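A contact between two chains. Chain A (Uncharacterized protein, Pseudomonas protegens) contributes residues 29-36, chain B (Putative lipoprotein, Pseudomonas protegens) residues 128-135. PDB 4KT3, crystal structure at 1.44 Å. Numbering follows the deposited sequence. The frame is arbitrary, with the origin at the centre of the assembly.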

ATOM      1  N   ALA A  29      13.821  -1.231 -15.279  1.00 42.98           N
ATOM      2  CA  ALA A  29      12.800  -1.212 -16.322  1.00 39.34           C
ATOM      3  C   ALA A  29      11.423  -1.468 -15.727  1.00 37.36           C
ATOM      4  O   ALA A  29      10.586  -0.565 -15.673  1.00 36.13           O
ATOM      5  CB  ALA A  29      13.112  -2.246 -17.389  1.00 42.75           C
ATOM      6  N   ARG A  30      11.190  -2.697 -15.273  1.00 35.28           N
ATOM      7  CA  ARG A  30       9.890  -3.070 -14.724  1.00 36.56           C
ATOM      8  C   ARG A  30       9.428  -2.055 -13.682  1.00 30.70           C
ATOM      9  O   ARG A  30       8.277  -1.611 -13.708  1.00 28.62           O
ATOM     10  CB  ARG A  30       9.935  -4.475 -14.114  1.00 37.18           C
ATOM     11  N   LEU A  31      10.325  -1.686 -12.771  1.00 28.13           N
ATOM     12  CA  LEU A  31       9.981  -0.735 -11.715  1.00 29.97           C
ATOM     13  C   LEU A  31       9.364   0.531 -12.285  1.00 26.05           C
ATOM     14  O   LEU A  31       8.427   1.074 -11.697  1.00 25.05           O
ATOM     15  CB  LEU A  31      11.208  -0.362 -10.872  1.00 26.35           C
ATOM     16  CG  LEU A  31      11.670  -1.406  -9.856  1.00 30.58           C
ATOM     17  CD1 LEU A  31      12.998  -0.993  -9.232  1.00 33.75           C
ATOM     18  CD2 LEU A  31      10.602  -1.614  -8.781  1.00 29.22           C
ATOM     19  N   CYS A  32       9.883   0.992 -13.427  1.00 19.64           N
ATOM     20  CA  CYS A  32       9.465   2.284 -13.981  1.00 18.39           C
ATOM     21  C   CYS A  32       8.105   2.220 -14.678  1.00 17.66           C
ATOM     22  O   CYS A  32       7.540   3.251 -15.047  1.00 18.57           O
ATOM     23  CB  CYS A  32      10.514   2.821 -14.958  1.00 22.11           C
ATOM     24  SG  CYS A  32      12.174   3.112 -14.268  1.00 22.68           S
ATOM     25  N   ASN A  33       7.575   1.013 -14.850  1.00 16.44           N
ATOM     26  CA  ASN A  33       6.302   0.837 -15.537  1.00 18.12           C
ATOM     27  C   ASN A  33       5.090   1.047 -14.632  1.00 13.88           C
ATOM     28  O   ASN A  33       3.969   1.207 -15.118  1.00 16.12           O
ATOM     29  CB  ASN A  33       6.240  -0.552 -16.178  1.00 19.93           C
ATOM     30  CG  ASN A  33       7.209  -0.698 -17.317  1.00 27.11           C
ATOM     31  OD1 ASN A  33       7.558   0.282 -17.963  1.00 30.47           O
ATOM     32  ND2 ASN A  33       7.649  -1.924 -17.572  1.00 31.18           N
ATOM     33  N   ASN A  34       5.314   1.057 -13.319  1.00 16.26           N
ATOM     34  CA  ASN A  34       4.258   1.369 -12.368  1.00 14.35           C
ATOM     35  C   ASN A  34       4.196   2.884 -12.236  1.00 11.00           C
ATOM     36  O   ASN A  34       4.916   3.487 -11.433  1.00 13.51           O
ATOM     37  CB  ASN A  34       4.559   0.714 -11.022  1.00 13.74           C
ATOM     38  CG  ASN A  34       3.468   0.940 -10.000  1.00 12.44           C
ATOM     39  OD1 ASN A  34       2.659   1.870 -10.123  1.00 11.86           O
ATOM     40  ND2 ASN A  34       3.435   0.082  -8.971  1.00 14.75           N
ATOM     41  N   ILE A  35       3.349   3.504 -13.043  1.00 11.85           N
ATOM     42  CA  ILE A  35       3.353   4.963 -13.144  1.00 14.16           C
ATOM     43  C   ILE A  35       2.945   5.636 -11.821  1.00 12.52           C
ATOM     44  O   ILE A  35       3.549   6.637 -11.407  1.00 13.41           O
ATOM     45  CB  ILE A  35       2.461   5.440 -14.322  1.00 15.87           C
ATOM     46  CG1 ILE A  35       2.925   4.822 -15.654  1.00 17.55           C
ATOM     47  CG2 ILE A  35       2.475   6.943 -14.426  1.00 17.49           C
ATOM     48  CD1 ILE A  35       4.428   4.949 -15.952  1.00 21.46           C
ATOM     49  N   SER A  36       1.947   5.083 -11.150  1.00 11.69           N
ATOM     50  CA  SER A  36       1.510   5.613  -9.860  1.00 10.71           C
ATOM     51  C   SER A  36       2.692   5.681  -8.902  1.00  9.13           C
ATOM     52  O   SER A  36       2.909   6.704  -8.220  1.00 10.37           O
ATOM     53  CB  SER A  36       0.427   4.711  -9.279  1.00 12.08           C
ATOM     54  OG  SER A  36      -0.019   5.173  -8.016  1.00 11.95           O
TER
ATOM     55  N   ARG B 128      -1.432  -5.126 -17.138  1.00 16.49           N
ATOM     56  CA  ARG B 128      -0.710  -5.870 -16.120  1.00 14.65           C
ATOM     57  C   ARG B 128       0.726  -5.369 -16.020  1.00 15.35           C
ATOM     58  O   ARG B 128       1.265  -5.227 -14.916  1.00 16.61           O
ATOM     59  CB  ARG B 128      -0.744  -7.389 -16.381  1.00 16.13           C
ATOM     60  CG  ARG B 128      -0.057  -8.209 -15.291  1.00 18.94           C
ATOM     61  CD  ARG B 128      -0.384  -9.698 -15.396  1.00 18.14           C
ATOM     62  NE  ARG B 128      -0.117 -10.210 -16.736  1.00 20.62           N
ATOM     63  CZ  ARG B 128      -1.041 -10.491 -17.653  1.00 21.23           C
ATOM     64  NH1 ARG B 128      -2.335 -10.342 -17.401  1.00 18.16           N
ATOM     65  NH2 ARG B 128      -0.664 -10.926 -18.845  1.00 23.04           N
ATOM     66  N   GLU B 129       1.339  -5.073 -17.164  1.00 16.57           N
ATOM     67  CA  GLU B 129       2.698  -4.529 -17.168  1.00 20.83           C
ATOM     68  C   GLU B 129       2.758  -3.228 -16.384  1.00 16.14           C
ATOM     69  O   GLU B 129       3.774  -2.919 -15.758  1.00 17.09           O
ATOM     70  CB  GLU B 129       3.204  -4.326 -18.595  1.00 22.69           C
ATOM     71  CG  GLU B 129       3.496  -5.656 -19.292  1.00 28.58           C
ATOM     72  CD  GLU B 129       3.739  -5.527 -20.786  1.00 29.20           C
ATOM     73  OE1 GLU B 129       3.674  -4.397 -21.311  1.00 39.41           O
ATOM     74  OE2 GLU B 129       3.988  -6.571 -21.432  1.00 33.66           O
ATOM     75  N   GLY B 130       1.652  -2.490 -16.402  1.00 16.24           N
ATOM     76  CA  GLY B 130       1.507  -1.276 -15.618  1.00 15.52           C
ATOM     77  C   GLY B 130       1.533  -1.453 -14.105  1.00 11.48           C
ATOM     78  O   GLY B 130       1.583  -0.449 -13.375  1.00 13.36           O
ATOM     79  N   LEU B 131       1.490  -2.695 -13.618  1.00 13.85           N
ATOM     80  CA  LEU B 131       1.684  -2.945 -12.189  1.00 13.86           C
ATOM     81  C   LEU B 131       3.168  -2.945 -11.815  1.00 14.30           C
ATOM     82  O   LEU B 131       3.518  -2.877 -10.645  1.00 16.64           O
ATOM     83  CB  LEU B 131       1.061  -4.280 -11.764  1.00 14.07           C
ATOM     84  CG  LEU B 131      -0.417  -4.483 -12.094  1.00 14.88           C
ATOM     85  CD1 LEU B 131      -0.877  -5.865 -11.606  1.00 15.44           C
ATOM     86  CD2 LEU B 131      -1.257  -3.375 -11.484  1.00 13.71           C
ATOM     87  N   GLY B 132       4.042  -3.024 -12.815  1.00 15.63           N
ATOM     88  CA  GLY B 132       5.475  -2.958 -12.563  1.00 18.69           C
ATOM     89  C   GLY B 132       6.040  -4.212 -11.914  1.00 17.84           C
ATOM     90  O   GLY B 132       7.054  -4.147 -11.210  1.00 21.37           O
ATOM     91  N   CYS B 133       5.409  -5.352 -12.176  1.00 19.12           N
ATOM     92  CA  CYS B 133       5.766  -6.609 -11.517  1.00 22.46           C
ATOM     93  C   CYS B 133       6.262  -7.691 -12.469  1.00 31.49           C
ATOM     94  O   CYS B 133       6.710  -8.751 -12.025  1.00 33.47           O
ATOM     95  CB  CYS B 133       4.566  -7.148 -10.749  1.00 19.90           C
ATOM     96  SG  CYS B 133       4.253  -6.315  -9.201  1.00 22.32           S
ATOM     97  N   GLU B 134       6.162  -7.443 -13.769  1.00 24.88           N
ATOM     98  CA  GLU B 134       6.650  -8.388 -14.770  1.00 36.72           C
ATOM     99  C   GLU B 134       7.158  -7.595 -15.972  1.00 43.11           C
ATOM    100  O   GLU B 134       6.678  -6.497 -16.245  1.00 41.42           O
ATOM    101  CB  GLU B 134       5.549  -9.379 -15.185  1.00 39.70           C
ATOM    102  CG  GLU B 134       4.464  -8.803 -16.105  1.00 39.14           C
ATOM    103  CD  GLU B 134       3.334  -9.793 -16.390  1.00 39.77           C
ATOM    104  OE1 GLU B 134       2.880  -9.871 -17.553  1.00 41.22           O
ATOM    105  OE2 GLU B 134       2.897 -10.489 -15.453  1.00 38.07           O
ATOM    106  N   ASP B 135       8.135  -8.144 -16.682  1.00 48.31           N
ATOM    107  CA  ASP B 135       8.760  -7.427 -17.793  1.00 51.40           C
ATOM    108  C   ASP B 135       7.759  -7.069 -18.892  1.00 52.08           C
ATOM    109  O   ASP B 135       6.864  -7.850 -19.211  1.00 52.78           O
ATOM    110  CB  ASP B 135       9.909  -8.253 -18.373  1.00 51.39           C
ATOM    111  CG  ASP B 135      11.084  -8.372 -17.415  1.00 52.75           C
ATOM    112  OD1 ASP B 135      11.132  -7.611 -16.421  1.00 52.59           O
ATOM    113  OD2 ASP B 135      11.963  -9.225 -17.661  1.00 57.28           O
TER
HETATM  114  O   HOH W   1       4.857  -2.602  -8.397  1.00 17.85           O
HETATM  115  O   HOH W   2       1.037   2.056 -14.227  1.00 11.77           O

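Chain B offers mostly backbone to this contact, and its rule is close approach at glycine. Chain B turns through a type I beta turn from B:Glu129 to B:Gly132, held by B:Gly132 N donating to B:Glu129 O at 3.0 Å. Chain A brings up a short run of helical conformation, A:Arg30 to A:Asn33, and then A:Asn34, which sits at the N-cap of the helix beginning at A:Ile35. The closest pair of CA atoms across the contact is A:Asn34 CA and B:Gly132 CA, 4.5 Å apart.

Packing is tightest around B:Gly132. Its CA lies 3.3 Å from A:Arg30 O and 4.1 Å from A:Asn34 CB. A CB built here would point toward chain A, 2.8 Å from A:Asn34 CB, a clash, and 3.2 Å from A:Arg30 O. The residue also has positive phi, which glycine tolerates best, so conformation and packing agree on the same choice. B:Gly130 is different: a CB there would point away from chain A, and its part in the contact is played by backbone atoms, CA and O. Beside the turn, A:Asn33 CB rests 3.4 Å from B:Glu129 O.

No clear direct hydrogen bond joins the stretches. Instead, CA-H groups polarised by their flanking amides face carbonyl oxygens in a reciprocal pair: A:Asn34 CA lies 3.4 Å from B:Gly130 O, with 163° at the hydrogen, and B:Gly130 CA lies 3.5 Å from A:Asn33 O, with 147°. The same arrangement brings two acceptors, A:Asn33 O and B:Gly130 O, to 3.4 Å without a bond between them.

Water supplies the conventional bonds. Water 2 accepts from A:Ile35 N at 3.0 Å and donates to B:Gly130 O at 2.7 Å, linking an amide in the first turn of the chain A helix to the chain B turn. Water 1 accepts from A:Asn34 ND2 at 3.1 Å and lies 2.6 Å from B:Leu131 O, placed to donate to it, though it has more acceptors in reach than protons. A:Asn34 thus works twice, since its OD1 caps a backbone N just past the stretch while its ND2 serves the bridge.

No salt bridge across the contact can be read from the model. The salt bridge from B:Arg128 NE to B:Glu134 OE1, 3.1 Å, is internal to chain B and ties the helical residue B:Arg128 to the segment after the turn. A:Arg30 is modelled only to CB, which lies 4.1 Å from B:Asp135 OD1; with the guanidinium absent from the model, no ionic pairing can be assigned there.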